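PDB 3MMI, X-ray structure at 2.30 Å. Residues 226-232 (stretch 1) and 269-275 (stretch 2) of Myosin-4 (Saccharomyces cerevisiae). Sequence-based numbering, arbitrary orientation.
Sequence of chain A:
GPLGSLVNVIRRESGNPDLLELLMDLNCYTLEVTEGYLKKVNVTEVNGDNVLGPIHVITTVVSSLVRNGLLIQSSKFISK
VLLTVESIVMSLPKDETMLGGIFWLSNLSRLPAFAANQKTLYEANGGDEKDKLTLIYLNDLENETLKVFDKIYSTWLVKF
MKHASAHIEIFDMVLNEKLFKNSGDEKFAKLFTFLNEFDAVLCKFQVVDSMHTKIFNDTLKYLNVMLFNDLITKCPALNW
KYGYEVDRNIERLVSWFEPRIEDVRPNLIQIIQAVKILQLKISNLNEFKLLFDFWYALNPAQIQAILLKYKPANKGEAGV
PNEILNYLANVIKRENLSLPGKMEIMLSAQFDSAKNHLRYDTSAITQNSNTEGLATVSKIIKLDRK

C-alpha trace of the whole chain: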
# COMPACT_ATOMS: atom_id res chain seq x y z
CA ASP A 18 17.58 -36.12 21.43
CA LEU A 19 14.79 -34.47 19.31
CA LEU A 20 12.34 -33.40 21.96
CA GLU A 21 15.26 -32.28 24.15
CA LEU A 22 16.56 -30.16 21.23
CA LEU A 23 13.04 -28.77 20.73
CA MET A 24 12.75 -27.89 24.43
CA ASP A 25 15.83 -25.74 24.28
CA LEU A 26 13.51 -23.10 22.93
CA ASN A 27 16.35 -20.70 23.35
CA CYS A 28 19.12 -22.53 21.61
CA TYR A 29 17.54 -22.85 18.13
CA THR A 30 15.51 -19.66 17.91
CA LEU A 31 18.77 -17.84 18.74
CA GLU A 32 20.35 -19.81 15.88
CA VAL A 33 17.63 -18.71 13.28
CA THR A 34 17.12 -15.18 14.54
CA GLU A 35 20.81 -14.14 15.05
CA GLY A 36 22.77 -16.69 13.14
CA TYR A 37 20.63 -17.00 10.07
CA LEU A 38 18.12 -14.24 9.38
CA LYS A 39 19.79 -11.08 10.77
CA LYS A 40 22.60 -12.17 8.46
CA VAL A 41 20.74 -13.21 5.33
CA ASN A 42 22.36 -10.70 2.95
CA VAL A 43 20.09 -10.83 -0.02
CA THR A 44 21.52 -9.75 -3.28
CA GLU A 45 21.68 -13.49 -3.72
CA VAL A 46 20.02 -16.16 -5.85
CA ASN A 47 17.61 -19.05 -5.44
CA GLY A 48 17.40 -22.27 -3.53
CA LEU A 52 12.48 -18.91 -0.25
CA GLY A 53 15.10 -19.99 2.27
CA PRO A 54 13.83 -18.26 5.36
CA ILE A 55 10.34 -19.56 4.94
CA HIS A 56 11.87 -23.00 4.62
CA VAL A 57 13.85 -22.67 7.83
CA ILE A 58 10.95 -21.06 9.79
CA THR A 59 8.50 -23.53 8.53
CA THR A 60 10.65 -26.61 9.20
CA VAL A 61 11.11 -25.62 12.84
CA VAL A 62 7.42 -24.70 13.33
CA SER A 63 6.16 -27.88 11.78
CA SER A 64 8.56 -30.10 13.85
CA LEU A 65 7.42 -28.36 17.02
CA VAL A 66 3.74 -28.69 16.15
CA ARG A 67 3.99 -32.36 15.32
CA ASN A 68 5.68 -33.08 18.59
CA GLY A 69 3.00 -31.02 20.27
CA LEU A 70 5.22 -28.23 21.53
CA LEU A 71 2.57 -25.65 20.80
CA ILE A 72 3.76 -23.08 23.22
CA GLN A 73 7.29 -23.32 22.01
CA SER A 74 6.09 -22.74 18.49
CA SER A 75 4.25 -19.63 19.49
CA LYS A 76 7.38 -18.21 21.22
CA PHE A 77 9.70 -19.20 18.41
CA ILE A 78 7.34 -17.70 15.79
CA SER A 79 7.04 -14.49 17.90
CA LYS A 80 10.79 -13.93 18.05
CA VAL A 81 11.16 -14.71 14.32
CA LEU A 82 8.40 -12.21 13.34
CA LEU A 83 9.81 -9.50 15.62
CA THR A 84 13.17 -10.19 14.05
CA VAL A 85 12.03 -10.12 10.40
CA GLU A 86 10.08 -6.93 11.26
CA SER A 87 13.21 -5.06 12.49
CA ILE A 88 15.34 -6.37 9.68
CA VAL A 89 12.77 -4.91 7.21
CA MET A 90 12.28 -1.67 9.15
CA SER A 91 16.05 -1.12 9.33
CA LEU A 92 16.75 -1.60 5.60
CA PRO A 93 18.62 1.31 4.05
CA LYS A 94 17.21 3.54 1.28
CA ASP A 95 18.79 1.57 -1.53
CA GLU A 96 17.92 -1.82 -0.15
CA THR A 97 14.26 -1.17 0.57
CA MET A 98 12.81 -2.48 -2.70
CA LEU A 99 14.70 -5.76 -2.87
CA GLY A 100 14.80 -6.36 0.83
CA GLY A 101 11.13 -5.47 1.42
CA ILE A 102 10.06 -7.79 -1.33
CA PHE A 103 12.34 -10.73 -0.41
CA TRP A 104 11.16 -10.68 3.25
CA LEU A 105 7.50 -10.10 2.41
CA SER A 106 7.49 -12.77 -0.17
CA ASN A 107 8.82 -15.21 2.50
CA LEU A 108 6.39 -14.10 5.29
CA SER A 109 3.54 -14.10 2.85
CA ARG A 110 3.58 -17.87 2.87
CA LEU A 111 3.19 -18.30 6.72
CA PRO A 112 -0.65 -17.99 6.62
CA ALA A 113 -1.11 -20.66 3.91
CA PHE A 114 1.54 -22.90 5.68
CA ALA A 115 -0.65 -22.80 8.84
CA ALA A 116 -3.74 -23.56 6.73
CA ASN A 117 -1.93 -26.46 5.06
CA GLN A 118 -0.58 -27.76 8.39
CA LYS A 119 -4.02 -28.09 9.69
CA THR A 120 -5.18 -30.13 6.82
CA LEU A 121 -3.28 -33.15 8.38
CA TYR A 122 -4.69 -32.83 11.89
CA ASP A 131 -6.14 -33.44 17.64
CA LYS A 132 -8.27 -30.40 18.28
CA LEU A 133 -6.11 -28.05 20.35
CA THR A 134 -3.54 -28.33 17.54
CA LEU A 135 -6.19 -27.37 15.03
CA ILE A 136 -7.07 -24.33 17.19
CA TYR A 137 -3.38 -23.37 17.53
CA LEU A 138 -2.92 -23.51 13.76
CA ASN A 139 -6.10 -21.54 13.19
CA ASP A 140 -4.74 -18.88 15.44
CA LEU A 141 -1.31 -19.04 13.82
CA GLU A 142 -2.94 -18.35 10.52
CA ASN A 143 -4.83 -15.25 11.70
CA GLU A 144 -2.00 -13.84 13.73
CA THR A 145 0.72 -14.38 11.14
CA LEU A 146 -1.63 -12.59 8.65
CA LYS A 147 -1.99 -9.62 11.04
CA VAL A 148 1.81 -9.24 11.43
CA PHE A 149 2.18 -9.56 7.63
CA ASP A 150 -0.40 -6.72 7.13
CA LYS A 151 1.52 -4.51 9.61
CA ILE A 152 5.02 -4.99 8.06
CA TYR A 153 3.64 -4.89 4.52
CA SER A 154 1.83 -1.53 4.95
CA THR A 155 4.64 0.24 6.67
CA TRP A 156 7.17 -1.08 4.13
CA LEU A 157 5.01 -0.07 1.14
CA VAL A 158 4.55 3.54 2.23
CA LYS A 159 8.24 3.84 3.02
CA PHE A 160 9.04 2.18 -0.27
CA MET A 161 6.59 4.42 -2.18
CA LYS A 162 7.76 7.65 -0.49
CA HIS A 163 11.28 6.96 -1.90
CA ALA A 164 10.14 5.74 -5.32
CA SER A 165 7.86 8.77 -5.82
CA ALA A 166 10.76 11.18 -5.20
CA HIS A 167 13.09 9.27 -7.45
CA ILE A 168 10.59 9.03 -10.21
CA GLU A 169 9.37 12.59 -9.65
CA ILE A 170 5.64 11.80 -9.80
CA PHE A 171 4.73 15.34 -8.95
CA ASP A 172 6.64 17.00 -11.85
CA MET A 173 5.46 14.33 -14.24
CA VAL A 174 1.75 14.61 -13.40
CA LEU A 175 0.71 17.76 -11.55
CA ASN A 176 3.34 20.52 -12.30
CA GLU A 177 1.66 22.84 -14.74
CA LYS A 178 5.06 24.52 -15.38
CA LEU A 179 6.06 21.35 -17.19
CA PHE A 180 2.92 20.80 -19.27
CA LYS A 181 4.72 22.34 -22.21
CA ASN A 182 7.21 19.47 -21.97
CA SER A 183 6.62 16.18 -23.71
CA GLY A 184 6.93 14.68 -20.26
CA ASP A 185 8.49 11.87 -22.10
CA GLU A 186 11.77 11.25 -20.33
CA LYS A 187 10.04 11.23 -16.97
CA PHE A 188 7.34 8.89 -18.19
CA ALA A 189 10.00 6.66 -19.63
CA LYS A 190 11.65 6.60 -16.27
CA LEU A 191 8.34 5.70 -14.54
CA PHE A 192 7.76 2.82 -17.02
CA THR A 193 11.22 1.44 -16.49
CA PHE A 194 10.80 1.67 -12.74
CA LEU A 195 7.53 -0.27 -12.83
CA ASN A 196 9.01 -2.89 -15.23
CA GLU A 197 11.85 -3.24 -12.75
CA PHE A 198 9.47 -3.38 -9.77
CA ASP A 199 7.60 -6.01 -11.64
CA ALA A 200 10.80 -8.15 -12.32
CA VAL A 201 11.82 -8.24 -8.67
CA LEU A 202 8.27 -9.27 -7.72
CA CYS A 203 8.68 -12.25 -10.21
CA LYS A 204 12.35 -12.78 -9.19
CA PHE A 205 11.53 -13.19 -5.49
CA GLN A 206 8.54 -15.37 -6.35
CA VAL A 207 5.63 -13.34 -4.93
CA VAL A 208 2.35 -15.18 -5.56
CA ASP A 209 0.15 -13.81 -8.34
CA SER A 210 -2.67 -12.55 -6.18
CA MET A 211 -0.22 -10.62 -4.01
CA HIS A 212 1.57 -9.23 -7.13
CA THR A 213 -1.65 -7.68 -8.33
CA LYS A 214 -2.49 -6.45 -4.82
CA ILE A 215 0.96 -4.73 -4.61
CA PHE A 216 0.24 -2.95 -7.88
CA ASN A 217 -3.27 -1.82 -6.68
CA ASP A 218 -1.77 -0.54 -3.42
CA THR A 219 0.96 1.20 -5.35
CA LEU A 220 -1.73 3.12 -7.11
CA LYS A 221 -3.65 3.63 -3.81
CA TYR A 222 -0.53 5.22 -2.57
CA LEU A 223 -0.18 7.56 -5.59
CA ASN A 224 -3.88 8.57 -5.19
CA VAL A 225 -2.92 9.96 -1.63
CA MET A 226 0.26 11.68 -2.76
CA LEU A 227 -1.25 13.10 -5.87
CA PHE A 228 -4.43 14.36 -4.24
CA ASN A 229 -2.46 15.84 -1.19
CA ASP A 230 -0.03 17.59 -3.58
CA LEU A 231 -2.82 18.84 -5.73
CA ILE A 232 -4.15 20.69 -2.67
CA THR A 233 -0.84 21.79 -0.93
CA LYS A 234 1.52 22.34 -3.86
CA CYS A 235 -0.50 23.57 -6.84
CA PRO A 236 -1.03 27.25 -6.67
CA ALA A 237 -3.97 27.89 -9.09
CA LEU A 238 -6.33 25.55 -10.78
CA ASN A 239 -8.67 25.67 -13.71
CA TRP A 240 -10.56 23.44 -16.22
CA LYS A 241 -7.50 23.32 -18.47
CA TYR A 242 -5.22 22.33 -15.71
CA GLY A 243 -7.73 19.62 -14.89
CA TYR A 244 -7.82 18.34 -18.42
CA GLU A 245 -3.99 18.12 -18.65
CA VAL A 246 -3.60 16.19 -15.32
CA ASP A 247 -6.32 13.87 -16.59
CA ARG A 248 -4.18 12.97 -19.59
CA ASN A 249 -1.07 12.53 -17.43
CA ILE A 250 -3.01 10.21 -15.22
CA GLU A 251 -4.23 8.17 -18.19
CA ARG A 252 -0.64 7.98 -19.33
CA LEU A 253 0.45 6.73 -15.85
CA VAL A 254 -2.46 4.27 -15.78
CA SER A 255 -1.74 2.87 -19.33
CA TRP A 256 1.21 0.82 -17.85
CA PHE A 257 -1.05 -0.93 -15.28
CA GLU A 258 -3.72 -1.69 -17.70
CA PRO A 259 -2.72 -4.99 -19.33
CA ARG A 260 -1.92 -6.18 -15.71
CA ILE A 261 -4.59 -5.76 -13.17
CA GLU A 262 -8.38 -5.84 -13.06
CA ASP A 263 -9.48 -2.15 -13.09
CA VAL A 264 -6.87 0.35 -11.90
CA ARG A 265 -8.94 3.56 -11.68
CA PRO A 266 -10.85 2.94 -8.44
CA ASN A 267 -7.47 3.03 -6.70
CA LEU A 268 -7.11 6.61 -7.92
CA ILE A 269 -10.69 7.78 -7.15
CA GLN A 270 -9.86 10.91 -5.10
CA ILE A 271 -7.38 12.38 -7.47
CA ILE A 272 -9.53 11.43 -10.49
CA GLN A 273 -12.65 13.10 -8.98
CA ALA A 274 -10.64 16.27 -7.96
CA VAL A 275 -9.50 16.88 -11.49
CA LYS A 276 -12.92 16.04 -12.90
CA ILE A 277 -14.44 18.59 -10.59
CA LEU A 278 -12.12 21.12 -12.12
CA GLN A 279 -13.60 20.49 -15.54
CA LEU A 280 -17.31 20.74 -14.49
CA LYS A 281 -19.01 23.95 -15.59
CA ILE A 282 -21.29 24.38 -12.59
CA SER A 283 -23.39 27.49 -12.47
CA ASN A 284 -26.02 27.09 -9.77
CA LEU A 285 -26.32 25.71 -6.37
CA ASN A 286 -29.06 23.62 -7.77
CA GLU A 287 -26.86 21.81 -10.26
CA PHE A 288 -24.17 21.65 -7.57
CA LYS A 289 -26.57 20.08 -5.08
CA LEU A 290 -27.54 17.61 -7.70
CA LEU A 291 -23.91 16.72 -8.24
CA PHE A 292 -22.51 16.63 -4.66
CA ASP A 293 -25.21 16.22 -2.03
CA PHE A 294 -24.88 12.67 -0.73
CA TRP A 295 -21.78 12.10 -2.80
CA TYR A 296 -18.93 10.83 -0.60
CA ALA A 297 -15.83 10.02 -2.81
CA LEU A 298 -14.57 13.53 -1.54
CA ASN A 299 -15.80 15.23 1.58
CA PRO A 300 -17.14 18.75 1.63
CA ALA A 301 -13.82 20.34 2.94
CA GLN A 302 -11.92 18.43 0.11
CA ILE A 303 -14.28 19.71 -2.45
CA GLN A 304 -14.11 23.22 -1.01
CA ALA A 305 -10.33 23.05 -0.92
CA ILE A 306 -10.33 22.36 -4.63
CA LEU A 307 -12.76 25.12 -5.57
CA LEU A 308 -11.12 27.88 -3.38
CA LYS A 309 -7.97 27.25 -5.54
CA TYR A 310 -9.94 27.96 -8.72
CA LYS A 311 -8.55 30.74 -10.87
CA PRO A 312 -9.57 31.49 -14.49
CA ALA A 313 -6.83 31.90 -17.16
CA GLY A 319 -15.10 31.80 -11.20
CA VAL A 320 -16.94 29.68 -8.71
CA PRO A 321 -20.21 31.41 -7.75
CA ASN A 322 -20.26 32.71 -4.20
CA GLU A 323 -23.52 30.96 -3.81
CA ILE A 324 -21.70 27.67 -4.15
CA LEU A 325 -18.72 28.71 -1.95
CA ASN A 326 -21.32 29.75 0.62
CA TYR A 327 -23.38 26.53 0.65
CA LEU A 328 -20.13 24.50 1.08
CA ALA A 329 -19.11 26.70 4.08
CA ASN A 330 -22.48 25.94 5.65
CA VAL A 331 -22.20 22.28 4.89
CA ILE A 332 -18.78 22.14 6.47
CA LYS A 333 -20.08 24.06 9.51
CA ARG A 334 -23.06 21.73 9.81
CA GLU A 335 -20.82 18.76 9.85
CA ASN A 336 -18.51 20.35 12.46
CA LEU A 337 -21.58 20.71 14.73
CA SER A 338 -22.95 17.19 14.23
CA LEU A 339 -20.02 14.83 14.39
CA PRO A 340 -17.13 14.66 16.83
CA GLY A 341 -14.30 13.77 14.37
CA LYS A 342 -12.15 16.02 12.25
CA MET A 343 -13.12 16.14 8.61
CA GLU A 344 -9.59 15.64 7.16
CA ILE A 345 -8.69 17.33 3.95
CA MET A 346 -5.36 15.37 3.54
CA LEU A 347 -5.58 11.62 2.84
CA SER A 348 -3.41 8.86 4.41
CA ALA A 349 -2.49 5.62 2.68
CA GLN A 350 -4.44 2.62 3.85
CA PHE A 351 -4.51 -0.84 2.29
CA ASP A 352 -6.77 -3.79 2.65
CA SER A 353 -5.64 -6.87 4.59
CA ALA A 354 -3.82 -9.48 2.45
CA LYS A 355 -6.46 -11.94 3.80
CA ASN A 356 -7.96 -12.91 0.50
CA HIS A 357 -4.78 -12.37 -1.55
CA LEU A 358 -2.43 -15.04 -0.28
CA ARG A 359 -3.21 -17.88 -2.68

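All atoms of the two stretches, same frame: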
# COMPACT_ATOMS: atom_id res chain seq x y z
N MET A 226 -0.83 10.69 -2.50
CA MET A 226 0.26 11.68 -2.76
C MET A 226 -0.16 12.70 -3.79
O MET A 226 0.08 13.91 -3.71
CB MET A 226 1.44 10.91 -3.27
CG MET A 226 2.63 11.76 -3.51
SD MET A 226 3.53 11.13 -4.91
CE MET A 226 3.23 12.47 -6.05
N LEU A 227 -0.86 12.21 -4.80
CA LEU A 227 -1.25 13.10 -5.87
C LEU A 227 -2.36 14.05 -5.42
O LEU A 227 -2.31 15.24 -5.63
CB LEU A 227 -1.71 12.37 -7.12
CG LEU A 227 -0.60 11.79 -8.03
CD1 LEU A 227 -1.25 10.87 -9.02
CD2 LEU A 227 0.17 12.81 -8.79
N PHE A 228 -3.36 13.50 -4.76
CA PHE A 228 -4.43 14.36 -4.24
C PHE A 228 -3.83 15.39 -3.20
O PHE A 228 -4.21 16.54 -3.29
CB PHE A 228 -5.50 13.56 -3.51
CG PHE A 228 -6.57 14.40 -2.99
CD1 PHE A 228 -7.56 14.89 -3.86
CD2 PHE A 228 -6.59 14.76 -1.63
CE1 PHE A 228 -8.52 15.70 -3.39
CE2 PHE A 228 -7.60 15.51 -1.12
CZ PHE A 228 -8.60 16.00 -1.95
N ASN A 229 -3.02 14.95 -2.24
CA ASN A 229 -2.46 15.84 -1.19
C ASN A 229 -1.63 16.95 -1.86
O ASN A 229 -1.74 18.13 -1.53
CB ASN A 229 -1.63 15.00 -0.21
CG ASN A 229 -2.50 14.16 0.71
OD1 ASN A 229 -3.71 14.25 0.66
ND2 ASN A 229 -1.87 13.35 1.58
N ASP A 230 -0.83 16.57 -2.86
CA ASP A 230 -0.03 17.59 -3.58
C ASP A 230 -0.85 18.48 -4.43
O ASP A 230 -0.50 19.67 -4.67
CB ASP A 230 1.05 16.97 -4.44
CG ASP A 230 2.19 16.37 -3.62
OD1 ASP A 230 2.24 16.59 -2.38
OD2 ASP A 230 2.99 15.58 -4.23
N LEU A 231 -1.96 17.95 -4.94
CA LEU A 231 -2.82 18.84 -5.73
C LEU A 231 -3.32 20.00 -4.82
O LEU A 231 -3.32 21.21 -5.27
CB LEU A 231 -4.01 18.08 -6.28
CG LEU A 231 -5.09 18.98 -6.88
CD1 LEU A 231 -4.67 19.43 -8.31
CD2 LEU A 231 -6.50 18.31 -6.96
N ILE A 232 -3.69 19.67 -3.60
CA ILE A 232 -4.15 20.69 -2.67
C ILE A 232 -2.99 21.59 -2.12
O ILE A 232 -3.19 22.73 -2.04
CB ILE A 232 -4.81 20.08 -1.39
CG1 ILE A 232 -6.11 19.33 -1.73
CG2 ILE A 232 -5.10 21.21 -0.34
CD1 ILE A 232 -7.01 20.00 -2.69
N ILE A 269 -9.43 7.07 -7.20
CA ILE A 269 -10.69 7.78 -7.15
C ILE A 269 -10.68 9.24 -6.64
O ILE A 269 -11.27 10.08 -7.28
CB ILE A 269 -11.80 6.93 -6.48
CG1 ILE A 269 -13.13 7.46 -6.92
CG2 ILE A 269 -11.56 6.75 -4.94
CD1 ILE A 269 -14.34 6.96 -5.98
N GLN A 270 -9.86 9.54 -5.64
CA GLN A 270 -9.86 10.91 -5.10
C GLN A 270 -9.24 11.83 -6.06
O GLN A 270 -9.79 12.89 -6.35
CB GLN A 270 -9.21 10.94 -3.73
CG GLN A 270 -10.24 10.65 -2.64
CD GLN A 270 -10.52 9.21 -2.49
OE1 GLN A 270 -9.59 8.42 -2.50
NE2 GLN A 270 -11.81 8.84 -2.26
N ILE A 271 -8.10 11.41 -6.66
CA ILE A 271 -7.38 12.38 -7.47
C ILE A 271 -8.11 12.49 -8.80
O ILE A 271 -8.24 13.54 -9.36
CB ILE A 271 -5.85 12.08 -7.74
CG1 ILE A 271 -5.33 13.10 -8.71
CG2 ILE A 271 -5.60 10.71 -8.47
CD1 ILE A 271 -5.23 14.55 -8.14
N ILE A 272 -8.69 11.37 -9.30
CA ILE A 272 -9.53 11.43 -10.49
C ILE A 272 -10.80 12.31 -10.31
O ILE A 272 -11.05 13.20 -11.13
CB ILE A 272 -10.04 10.02 -10.99
CG1 ILE A 272 -8.93 9.03 -11.48
CG2 ILE A 272 -11.17 10.12 -12.04
CD1 ILE A 272 -8.32 9.63 -12.49
N GLN A 273 -11.53 12.19 -9.22
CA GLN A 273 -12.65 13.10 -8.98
C GLN A 273 -12.27 14.57 -8.84
O GLN A 273 -13.00 15.39 -9.28
CB GLN A 273 -13.50 12.67 -7.80
CG GLN A 273 -13.99 11.28 -7.83
CD GLN A 273 -15.28 11.12 -8.49
OE1 GLN A 273 -15.61 11.78 -9.46
NE2 GLN A 273 -16.04 10.21 -7.98
N ALA A 274 -11.10 14.85 -8.26
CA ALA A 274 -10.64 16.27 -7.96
C ALA A 274 -10.42 16.91 -9.33
O ALA A 274 -10.84 18.01 -9.60
CB ALA A 274 -9.30 16.22 -7.19
N VAL A 275 -9.74 16.20 -10.24
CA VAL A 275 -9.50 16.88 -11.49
C VAL A 275 -10.75 16.85 -12.39
O VAL A 275 -10.94 17.75 -13.25
CB VAL A 275 -8.23 16.37 -12.27
CG1 VAL A 275 -6.96 16.51 -11.36
CG2 VAL A 275 -8.40 14.94 -12.78

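The two helices come unusually close at one point: the CA atoms of Phe 228 and Ile 271 lie 4.8 Å apart, consistent with helix axes that approach to 8.5 Å, and no hydrogen bond crosses between the stretches. Their N-to-C directions differ by 38°, so the helices run roughly the same way, and the contact is made by apolar packing that buries 286 Å² summed over both sides. Each backbone satisfies itself along its own helix, as in the bonds from Leu 231 N to Leu 227 O (2.8 Å) and from Ala 274 N to Gln 270 O (3.0 Å).

Ile 271 gives up the largest area to the other stretch and touches three residues of stretch 1. Its CA-to-CB bond points sideways, yet with chi1 t and chi2 p its CD1 reaches stretch 1, lying 3.9 Å from Leu 227 O, 4.0 Å from Phe 228 CA and 4.1 Å from Leu 231 CD2. Nearer the root of the same side chain, CG1 packs 4.0 Å from Leu 227 CB. A branched aliphatic chain suits this position because it offers carbon surface both close to its own backbone and farther out, against the facing helix.

Phe 228 also leaves its backbone sideways, and with chi1 t its ring edge lies against stretch 2. Ala 274 CB and Ile 271 CA lie at the ring edge, near its plane; the ring atom CE1 of Phe 228 is 3.9 Å from Ala 274 CB. Phe 228 CD1 comes within 3.9 Å of Gln 270 O, a carbonyl already engaged by Ala 274 N in its own helix.

One turn after Leu 227, Leu 231 points toward stretch 2, and its CD2 makes the closest contact between the stretches, 3.5 Å from Ala 274 CB. Ala 274 points back toward stretch 1; its single methyl touches both Leu 231 CD2 and the Phe 228 ring edge, and a methyl is enough to reach both neighbours. Leu 227, Phe 228, Leu 231, Ile 271 and Ala 274 are all buried, as befits side chains without polar groups.

Gln 270 is the polar residue that joins the contact, through its carbon chain and backbone carbonyl. Its CB lies 4.3 Å from Phe 228 CD1, but the end of the chain leads away, and its amide finds hydrogen-bonding partners outside the two stretches. Asn 229 and Asp 230, polar and partly exposed, lie out of reach of stretch 2, leaving the contact to the hydrocarbon side chains around them in sequence.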